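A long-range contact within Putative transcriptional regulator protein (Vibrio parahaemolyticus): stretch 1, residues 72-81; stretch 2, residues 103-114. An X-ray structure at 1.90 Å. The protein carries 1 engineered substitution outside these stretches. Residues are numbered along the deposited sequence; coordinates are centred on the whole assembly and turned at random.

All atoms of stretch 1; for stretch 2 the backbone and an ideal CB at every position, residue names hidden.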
# COMPACT_ATOMS: atom_id res chain seq x y z
N PHE A 72 -9.85 20.45 -9.68
CA PHE A 72 -9.22 20.93 -8.46
C PHE A 72 -8.34 22.15 -8.74
O PHE A 72 -7.30 22.03 -9.34
CB PHE A 72 -8.44 19.79 -7.75
CG PHE A 72 -9.33 18.63 -7.37
CD1 PHE A 72 -10.19 18.72 -6.29
CD2 PHE A 72 -9.34 17.46 -8.11
CE1 PHE A 72 -11.07 17.69 -5.96
CE2 PHE A 72 -10.17 16.41 -7.78
CZ PHE A 72 -11.05 16.50 -6.72
N ASP A 73 -8.81 23.34 -8.38
CA ASP A 73 -7.97 24.55 -8.47
C ASP A 73 -7.15 24.75 -7.25
O ASP A 73 -6.13 25.44 -7.30
CB ASP A 73 -8.83 25.80 -8.58
CG ASP A 73 -9.39 25.99 -9.94
OD1 ASP A 73 -8.80 25.42 -10.92
OD2 ASP A 73 -10.43 26.72 -10.02
N PHE A 74 -7.61 24.17 -6.14
CA PHE A 74 -6.98 24.30 -4.81
C PHE A 74 -6.90 22.92 -4.14
O PHE A 74 -7.77 22.10 -4.36
CB PHE A 74 -7.82 25.26 -3.91
CG PHE A 74 -7.64 25.04 -2.41
CD1 PHE A 74 -6.74 25.81 -1.67
CD2 PHE A 74 -8.37 24.05 -1.74
CE1 PHE A 74 -6.54 25.60 -0.31
CE2 PHE A 74 -8.21 23.84 -0.39
CZ PHE A 74 -7.29 24.63 0.34
N THR A 75 -5.87 22.69 -3.34
CA THR A 75 -5.87 21.53 -2.41
C THR A 75 -4.83 21.83 -1.32
O THR A 75 -3.87 22.54 -1.57
CB THR A 75 -5.49 20.18 -3.13
OG1 THR A 75 -5.67 19.06 -2.24
CG2 THR A 75 -4.01 20.19 -3.69
N ASN A 76 -5.01 21.28 -0.13
CA ASN A 76 -4.07 21.47 0.96
C ASN A 76 -2.85 20.62 0.68
O ASN A 76 -1.71 21.07 0.87
CB ASN A 76 -4.69 21.08 2.30
CG ASN A 76 -5.92 21.93 2.63
OD1 ASN A 76 -7.06 21.52 2.40
ND2 ASN A 76 -5.67 23.11 3.18
N ILE A 77 -3.12 19.35 0.29
CA ILE A 77 -2.04 18.38 -0.02
C ILE A 77 -2.27 17.78 -1.41
O ILE A 77 -3.41 17.46 -1.77
CB ILE A 77 -2.01 17.23 0.98
CG1 ILE A 77 -1.80 17.75 2.42
CG2 ILE A 77 -0.92 16.24 0.61
CD1 ILE A 77 -2.33 16.69 3.50
N LEU A 78 -1.18 17.67 -2.19
CA LEU A 78 -1.19 16.89 -3.43
C LEU A 78 -0.21 15.74 -3.24
O LEU A 78 0.95 16.00 -2.93
CB LEU A 78 -0.84 17.74 -4.67
CG LEU A 78 -0.59 16.96 -5.99
CD1 LEU A 78 -1.88 16.38 -6.63
CD2 LEU A 78 0.18 17.78 -7.08
N ILE A 79 -0.65 14.49 -3.45
CA ILE A 79 0.30 13.37 -3.48
C ILE A 79 0.54 12.96 -4.93
O ILE A 79 -0.41 12.79 -5.72
CB ILE A 79 -0.24 12.15 -2.68
CG1 ILE A 79 -0.63 12.62 -1.30
CG2 ILE A 79 0.82 10.98 -2.64
CD1 ILE A 79 -1.25 11.56 -0.47
N ILE A 80 1.80 12.84 -5.30
CA ILE A 80 2.14 12.36 -6.60
C ILE A 80 2.72 10.99 -6.41
O ILE A 80 3.82 10.81 -5.82
CB ILE A 80 3.17 13.27 -7.28
CG1 ILE A 80 2.63 14.73 -7.39
CG2 ILE A 80 3.65 12.68 -8.60
CD1 ILE A 80 3.78 15.69 -7.80
N GLY A 81 1.97 9.98 -6.88
CA GLY A 81 2.46 8.59 -6.74
C GLY A 81 3.53 8.15 -7.75
O GLY A 81 4.02 8.94 -8.58
N UNK A 103 1.57 24.87 -10.69
CA UNK A 103 0.74 25.94 -10.15
C UNK A 103 0.32 25.68 -8.74
O UNK A 103 0.31 26.60 -7.91
CB UNK A 103 -0.50 26.14 -11.02
N UNK A 104 -0.13 24.46 -8.47
CA UNK A 104 -0.53 24.13 -7.11
C UNK A 104 0.63 24.42 -6.15
O UNK A 104 0.43 24.97 -5.06
CB UNK A 104 -0.96 22.67 -7.01
N UNK A 105 1.84 24.04 -6.55
CA UNK A 105 3.01 24.33 -5.71
C UNK A 105 3.23 25.85 -5.49
O UNK A 105 3.44 26.30 -4.37
CB UNK A 105 4.26 23.72 -6.35
N UNK A 106 3.18 26.62 -6.59
CA UNK A 106 3.26 28.08 -6.50
C UNK A 106 2.18 28.65 -5.60
O UNK A 106 2.40 29.63 -4.90
CB UNK A 106 3.15 28.70 -7.89
N UNK A 107 0.99 28.05 -5.60
CA UNK A 107 -0.08 28.55 -4.72
C UNK A 107 0.02 28.10 -3.26
O UNK A 107 -0.83 28.48 -2.46
CB UNK A 107 -1.43 28.10 -5.28
N UNK A 108 1.00 27.26 -2.90
CA UNK A 108 1.18 26.88 -1.51
C UNK A 108 0.67 25.51 -1.07
O UNK A 108 0.72 25.18 0.13
CB UNK A 108 0.50 27.94 -0.64
N UNK A 109 0.19 24.70 -2.01
CA UNK A 109 -0.19 23.30 -1.70
C UNK A 109 1.01 22.58 -1.11
O UNK A 109 2.14 22.80 -1.56
CB UNK A 109 -0.69 22.57 -2.95
N UNK A 110 0.83 21.70 -0.12
CA UNK A 110 1.92 20.77 0.18
C UNK A 110 2.02 19.75 -0.95
O UNK A 110 0.98 19.27 -1.42
CB UNK A 110 1.70 20.07 1.52
N UNK A 111 3.25 19.44 -1.42
CA UNK A 111 3.46 18.49 -2.51
C UNK A 111 4.22 17.29 -1.94
O UNK A 111 5.38 17.38 -1.48
CB UNK A 111 4.22 19.13 -3.67
N UNK A 112 3.58 16.13 -1.98
CA UNK A 112 4.17 14.93 -1.37
C UNK A 112 4.43 13.97 -2.51
O UNK A 112 3.49 13.57 -3.22
CB UNK A 112 3.26 14.31 -0.30
N UNK A 113 5.69 13.61 -2.74
CA UNK A 113 6.06 12.79 -3.88
C UNK A 113 6.64 11.51 -3.31
O UNK A 113 7.54 11.57 -2.45
CB UNK A 113 7.05 13.50 -4.81
N UNK A 114 6.12 10.35 -3.77
CA UNK A 114 6.50 9.05 -3.23
C UNK A 114 7.02 8.16 -4.35
O UNK A 114 6.47 8.22 -5.47
CB UNK A 114 5.32 8.39 -2.52

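Position 103 lies in a helix. Its CA-to-CB bond points toward stretch 1, but nothing of that stretch is within 5.5 Å of the CB. Almost any helix-compatible residue would suit. It is Glu103, which makes no contact here.

Position 104 is also helical and points toward stretch 1. Its CB is 5.0 Å from Leu78 CD2 and 5.1 Å from Thr75 CG2, which leaves room for a medium apolar side chain such as Leu, Ile or Met. It is Leu104. Its CD1 packs 3.9 Å from Leu78 CD2, and its CD2 lies 3.6 Å from Asp73 O.

Positions 105 and 106 find nothing of stretch 1 near their CB atoms, so stretch 1 sets no preference. They are His105 and Leu106.

Position 107 points toward stretch 1 across open space. The carbonyl of Asp73 lies that way, so a long side chain ending in a donor, Lys or Arg, could reach it; a short polar one would simply stay clear. It is Lys107. The chain is extended, with chi2 to chi4 all t, and NZ donates a hydrogen bond to Asp73 O at 2.6 Å.

Position 108 has phi 102° and psi 5°. A CB would be jammed against the carbonyl O of the residue before. This calls for glycine, and it is Gly108, closing the helix in a Schellman motif.

Position 109 has its CB 3.5 Å from Thr75 O, so a small side chain is favoured: Ser, Ala, perhaps Thr or Cys. It is Ser109. Its OG lies 2.8 Å from Thr75 O and accepts a hydrogen bond from a water at 2.6 Å; the same water O accepts one from Thr75 N at 3.1 Å.

Position 110 begins a strand parallel to 77-80. Its N donates to Asn76 O and its O accepts from Leu78 N, each at 2.8 Å. The CB is 4.3 Å from Ile77 CG1, on the sheet face of Ile77 and Ile79. A branched apolar residue or a long chain with an aliphatic stem would fit. It is Lys110, whose end leads away to a partner elsewhere in the structure.

Position 111 is on the other face, with Leu78 and Ile80. An apolar side chain is expected, with Ile, Leu and Val all plausible. It is Ile111. Its CG2 meets Ile80 CD1 at 3.8 Å, and its CD1 meets Leu78 CB at 4.2 Å.

Position 112 has its CB 4.4 Å from Ile79 CG1 and 4.7 Å from Ile77 CG2. Val or Ile suits this apolar setting. It is Val112, with CG2 3.7 Å from Ile77 CG2. Its N donates to Leu78 O at 2.8 Å.

Position 113 pairs with Ile80. The nearest atom of stretch 1 to its CB is Ile80 O, at 4.3 Å, with Ile80 CB at 4.6 Å on the same face, so a small or medium apolar residue would suit. It is Ala113.

Position 114 donates its N to Ile80 O at 3.1 Å. Its CB points sideways, 5.2 Å from Ile79 CG2, so a larger apolar residue could reach. It is Ile114, with CD1 4.1 Å from Ile79 CG2.

Stretch 2, residues 103-114: ELHLKGSKIVAI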
# COMPACT_ATOMS: atom_id res chain seq x y z
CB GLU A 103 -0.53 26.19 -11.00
CG GLU A 103 -0.22 26.59 -12.46
CD GLU A 103 -1.50 26.59 -13.36
OE1 GLU A 103 -1.40 26.11 -14.51
OE2 GLU A 103 -2.60 27.04 -12.92
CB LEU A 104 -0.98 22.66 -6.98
CG LEU A 104 -2.34 22.24 -7.55
CD1 LEU A 104 -2.44 20.64 -7.53
CD2 LEU A 104 -3.54 22.93 -6.85
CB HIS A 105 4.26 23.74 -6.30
CG HIS A 105 5.49 24.06 -5.52
ND1 HIS A 105 6.51 24.81 -6.04
CD2 HIS A 105 5.86 23.72 -4.26
CE1 HIS A 105 7.48 24.92 -5.14
NE2 HIS A 105 7.10 24.28 -4.05
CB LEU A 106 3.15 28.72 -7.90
CG LEU A 106 4.33 28.40 -8.85
CD1 LEU A 106 4.17 28.94 -10.32
CD2 LEU A 106 5.68 28.84 -8.24
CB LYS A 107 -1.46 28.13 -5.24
CG LYS A 107 -1.90 28.68 -6.60
CD LYS A 107 -3.15 27.85 -7.02
CE LYS A 107 -3.72 28.17 -8.45
NZ LYS A 107 -4.73 27.06 -8.83
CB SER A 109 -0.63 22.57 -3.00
OG SER A 109 -1.90 23.08 -3.42
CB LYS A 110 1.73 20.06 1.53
CG LYS A 110 1.78 20.99 2.73
CD LYS A 110 1.47 20.19 4.01
CE LYS A 110 1.44 21.09 5.22
NZ LYS A 110 2.68 21.88 5.24
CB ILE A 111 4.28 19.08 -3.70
CG1 ILE A 111 3.79 20.49 -4.12
CG2 ILE A 111 4.37 18.11 -4.91
CD1 ILE A 111 2.28 20.53 -4.66
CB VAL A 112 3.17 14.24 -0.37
CG1 VAL A 112 3.86 13.00 0.24
CG2 VAL A 112 2.67 15.22 0.75
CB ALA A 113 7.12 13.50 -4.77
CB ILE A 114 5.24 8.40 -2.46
CG1 ILE A 114 4.07 8.12 -3.39
CG2 ILE A 114 4.73 9.38 -1.36
CD1 ILE A 114 2.88 7.39 -2.67
O HOH W 1 -3.74 24.89 -3.52
O HOH W 2 -1.44 23.60 2.06
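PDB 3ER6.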